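Local coordinates for aminopeptidase N (Francisella tularensis subsp. tularensis, PDB 5DLL), which is a zinc-dependent M1-family aminopeptidase that releases N-terminal amino acids, preferably alanine, from peptides and probably helps degrade intracellular peptides, at residues I597-D602 and L652-Q657. Sequence-based numbering, arbitrary orientation.
Sequences ILHDKD and LAVYQQ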
ATOM      1  N   ILE A 597       3.928 -28.644 -12.881  1.00 60.61           N
ATOM      2  CA  ILE A 597       3.293 -27.402 -12.461  1.00 60.86           C
ATOM      3  C   ILE A 597       2.729 -26.684 -13.690  1.00 58.81           C
ATOM      4  O   ILE A 597       1.596 -26.204 -13.675  1.00 61.33           O
ATOM      5  CB  ILE A 597       4.286 -26.474 -11.727  1.00 72.27           C
ATOM      6  CG1 ILE A 597       4.762 -27.105 -10.406  1.00 81.45           C
ATOM      7  CG2 ILE A 597       3.660 -25.105 -11.468  1.00 76.94           C
ATOM      8  CD1 ILE A 597       3.783 -27.001  -9.255  1.00 85.74           C
ATOM      9  N   LEU A 598       3.525 -26.635 -14.756  1.00 58.41           N
ATOM     10  CA  LEU A 598       3.130 -25.969 -16.000  1.00 59.06           C
ATOM     11  C   LEU A 598       1.873 -26.564 -16.629  1.00 56.38           C
ATOM     12  O   LEU A 598       1.064 -25.832 -17.196  1.00 63.78           O
ATOM     13  CB  LEU A 598       4.288 -25.997 -17.009  1.00 61.18           C
ATOM     14  CG  LEU A 598       4.030 -25.478 -18.426  1.00 62.89           C
ATOM     15  CD1 LEU A 598       3.602 -24.020 -18.423  1.00 68.56           C
ATOM     16  CD2 LEU A 598       5.279 -25.669 -19.273  1.00 67.12           C
ATOM     17  N   HIS A 599       1.711 -27.882 -16.529  1.00 52.67           N
ATOM     18  CA  HIS A 599       0.552 -28.564 -17.115  1.00 55.24           C
ATOM     19  C   HIS A 599      -0.544 -28.905 -16.099  1.00 60.47           C
ATOM     20  O   HIS A 599      -1.446 -29.686 -16.405  1.00 76.53           O
ATOM     21  CB  HIS A 599       1.003 -29.839 -17.841  1.00 52.82           C
ATOM     22  CG  HIS A 599       1.763 -29.577 -19.102  1.00 49.03           C
ATOM     23  ND1 HIS A 599       1.182 -29.010 -20.216  1.00 51.84           N
ATOM     24  CD2 HIS A 599       3.056 -29.810 -19.429  1.00 47.52           C
ATOM     25  CE1 HIS A 599       2.085 -28.902 -21.174  1.00 53.45           C
ATOM     26  NE2 HIS A 599       3.229 -29.382 -20.722  1.00 50.90           N
ATOM     27  N   ASP A 600      -0.481 -28.320 -14.904  1.00 67.07           N
ATOM     28  CA  ASP A 600      -1.496 -28.569 -13.881  1.00 67.65           C
ATOM     29  C   ASP A 600      -2.804 -27.913 -14.319  1.00 72.66           C
ATOM     30  O   ASP A 600      -2.850 -26.708 -14.589  1.00 68.63           O
ATOM     31  CB  ASP A 600      -1.049 -28.038 -12.510  1.00 68.06           C
ATOM     32  CG  ASP A 600      -1.777 -28.713 -11.350  1.00 69.87           C
ATOM     33  OD1 ASP A 600      -3.018 -28.859 -11.412  1.00 70.32           O
ATOM     34  OD2 ASP A 600      -1.105 -29.094 -10.368  1.00 64.20           O
ATOM     35  N   LYS A 601      -3.859 -28.721 -14.395  1.00 79.69           N
ATOM     36  CA  LYS A 601      -5.142 -28.288 -14.941  1.00 84.24           C
ATOM     37  C   LYS A 601      -6.074 -27.717 -13.875  1.00 87.68           C
ATOM     38  O   LYS A 601      -6.920 -26.877 -14.183  1.00 90.57           O
ATOM     39  CB  LYS A 601      -5.818 -29.456 -15.659  1.00 89.97           C
ATOM     40  CG  LYS A 601      -4.987 -30.036 -16.793  1.00 90.83           C
ATOM     41  CD  LYS A 601      -5.767 -31.076 -17.577  1.00104.58           C
ATOM     42  CE  LYS A 601      -4.983 -31.567 -18.783  1.00105.62           C
ATOM     43  NZ  LYS A 601      -5.752 -32.572 -19.570  1.00115.47           N
ATOM     44  N   ASP A 602      -5.921 -28.176 -12.633  1.00 68.50           N
ATOM     45  CA  ASP A 602      -6.726 -27.691 -11.508  1.00 89.70           C
ATOM     46  C   ASP A 602      -5.845 -26.964 -10.493  1.00 85.93           C
ATOM     47  O   ASP A 602      -5.557 -27.473  -9.408  1.00 95.13           O
ATOM     48  CB  ASP A 602      -7.483 -28.849 -10.844  1.00 95.10           C
ATOM     49  CG  ASP A 602      -8.777 -29.192 -11.565  1.00 94.49           C
ATOM     50  OD1 ASP A 602      -9.687 -28.333 -11.604  1.00 76.70           O
ATOM     51  OD2 ASP A 602      -8.885 -30.325 -12.081  1.00 95.79           O
ATOM     52  N   LEU A 652       5.114 -23.368 -25.860  1.00 45.91           N
ATOM     53  CA  LEU A 652       4.307 -23.134 -27.059  1.00 48.87           C
ATOM     54  C   LEU A 652       2.883 -23.676 -26.919  1.00 48.25           C
ATOM     55  O   LEU A 652       1.921 -23.017 -27.319  1.00 51.02           O
ATOM     56  CB  LEU A 652       4.983 -23.771 -28.278  1.00 48.57           C
ATOM     57  CG  LEU A 652       4.211 -23.747 -29.601  1.00 55.17           C
ATOM     58  CD1 LEU A 652       3.830 -22.328 -29.994  1.00 56.96           C
ATOM     59  CD2 LEU A 652       5.032 -24.404 -30.698  1.00 61.87           C
ATOM     60  N   ALA A 653       2.762 -24.881 -26.364  1.00 47.41           N
ATOM     61  CA  ALA A 653       1.462 -25.541 -26.207  1.00 50.38           C
ATOM     62  C   ALA A 653       0.553 -24.769 -25.254  1.00 48.69           C
ATOM     63  O   ALA A 653      -0.585 -24.422 -25.595  1.00 48.08           O
ATOM     64  CB  ALA A 653       1.653 -26.968 -25.708  1.00 50.43           C
ATOM     65  N   VAL A 654       1.076 -24.489 -24.065  1.00 46.84           N
ATOM     66  CA  VAL A 654       0.329 -23.757 -23.049  1.00 43.38           C
ATOM     67  C   VAL A 654       0.045 -22.319 -23.494  1.00 41.49           C
ATOM     68  O   VAL A 654      -0.992 -21.761 -23.146  1.00 43.47           O
ATOM     69  CB  VAL A 654       1.052 -23.770 -21.686  1.00 42.51           C
ATOM     70  CG1 VAL A 654       0.289 -22.943 -20.663  1.00 44.43           C
ATOM     71  CG2 VAL A 654       1.208 -25.199 -21.178  1.00 43.67           C
ATOM     72  N   TYR A 655       0.942 -21.720 -24.272  1.00 45.77           N
ATOM     73  CA  TYR A 655       0.672 -20.393 -24.822  1.00 46.59           C
ATOM     74  C   TYR A 655      -0.598 -20.454 -25.655  1.00 44.45           C
ATOM     75  O   TYR A 655      -1.546 -19.722 -25.391  1.00 40.16           O
ATOM     76  CB  TYR A 655       1.833 -19.870 -25.681  1.00 49.77           C
ATOM     77  CG  TYR A 655       1.533 -18.538 -26.352  1.00 48.81           C
ATOM     78  CD1 TYR A 655       1.754 -17.334 -25.687  1.00 49.30           C
ATOM     79  CD2 TYR A 655       1.009 -18.483 -27.645  1.00 52.93           C
ATOM     80  CE1 TYR A 655       1.469 -16.115 -26.291  1.00 49.61           C
ATOM     81  CE2 TYR A 655       0.720 -17.269 -28.258  1.00 52.67           C
ATOM     82  CZ  TYR A 655       0.952 -16.087 -27.576  1.00 51.46           C
ATOM     83  OH  TYR A 655       0.673 -14.880 -28.177  1.00 52.28           O
ATOM     84  N   GLN A 656      -0.618 -21.342 -26.645  1.00 49.89           N
ATOM     85  CA  GLN A 656      -1.741 -21.399 -27.585  1.00 51.54           C
ATOM     86  C   GLN A 656      -3.019 -21.950 -26.944  1.00 49.86           C
ATOM     87  O   GLN A 656      -4.110 -21.736 -27.475  1.00 53.89           O
ATOM     88  CB  GLN A 656      -1.373 -22.161 -28.879  1.00 48.04           C
ATOM     89  CG  GLN A 656      -0.752 -21.281 -29.977  1.00 45.30           C
ATOM     90  CD  GLN A 656      -1.696 -20.202 -30.522  1.00 40.47           C
ATOM     91  OE1 GLN A 656      -2.902 -20.403 -30.615  1.00 47.08           O
ATOM     92  NE2 GLN A 656      -1.142 -19.060 -30.894  1.00 36.74           N
ATOM     93  N   GLN A 657      -2.900 -22.622 -25.801  1.00 46.97           N
ATOM     94  CA  GLN A 657      -4.087 -23.031 -25.041  1.00 48.89           C
ATOM     95  C   GLN A 657      -4.592 -21.919 -24.104  1.00 47.80           C
ATOM     96  O   GLN A 657      -5.747 -21.943 -23.676  1.00 52.48           O
ATOM     97  CB  GLN A 657      -3.843 -24.355 -24.300  1.00 54.04           C
ATOM     98  CG  GLN A 657      -3.469 -24.259 -22.832  1.00 56.92           C
ATOM     99  CD  GLN A 657      -3.101 -25.611 -22.236  1.00 66.08           C
ATOM    100  OE1 GLN A 657      -2.802 -26.571 -22.956  1.00 52.99           O
ATOM    101  NE2 GLN A 657      -3.119 -25.691 -20.909  1.00 71.64           N
TER
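Leu-598 and His-599, where helix 588-598 gives way to a loop, meet Val-654 on helix 648-658, and the backbones come nearest at His-599 and Val-654, whose CA atoms are 7.6 Å apart. That spacing is bridged by side chains alone. Val-654 aims its CB at the other segment and puts CG2, the methyl anti to its carbonyl carbon, in the angle where the leucine and the imidazole meet, so that it touches both. CG2 lies 3.8 Å from CD1 of Leu-598, and the two side chains run past each other in opposite directions. The second valine methyl, CG1, sits 4.1 Å from that same CD1, so this one leucine methyl touches both branches. Leu-598 gets there because its CG is anti to the backbone N (chi1 174°), which carries the branched end toward helix 648-658, where it also packs on Asp-650 and Trp-651. His-599 comes in obliquely: its CE1 is 3.8 Å and its ND1 3.9 Å from CG2 of Val-654. The far nitrogen of the ring, NE2, is hydrogen-bonded to Asp-650, one turn earlier on the valine's helix, which limits the ring's rotation. Val-654 also touches Leu-676 and Cys-680, so helix 668-685 joins the packing in this all-helical C-terminal domain, away from the zinc site. Between the two segments the contact is small and purely van der Waals, burying 146 Å² in all; the neighbouring hydrogen bond from His-599 to Asp-650 adds a directional tie, and the carboxylate would probably favour a protonated His-599.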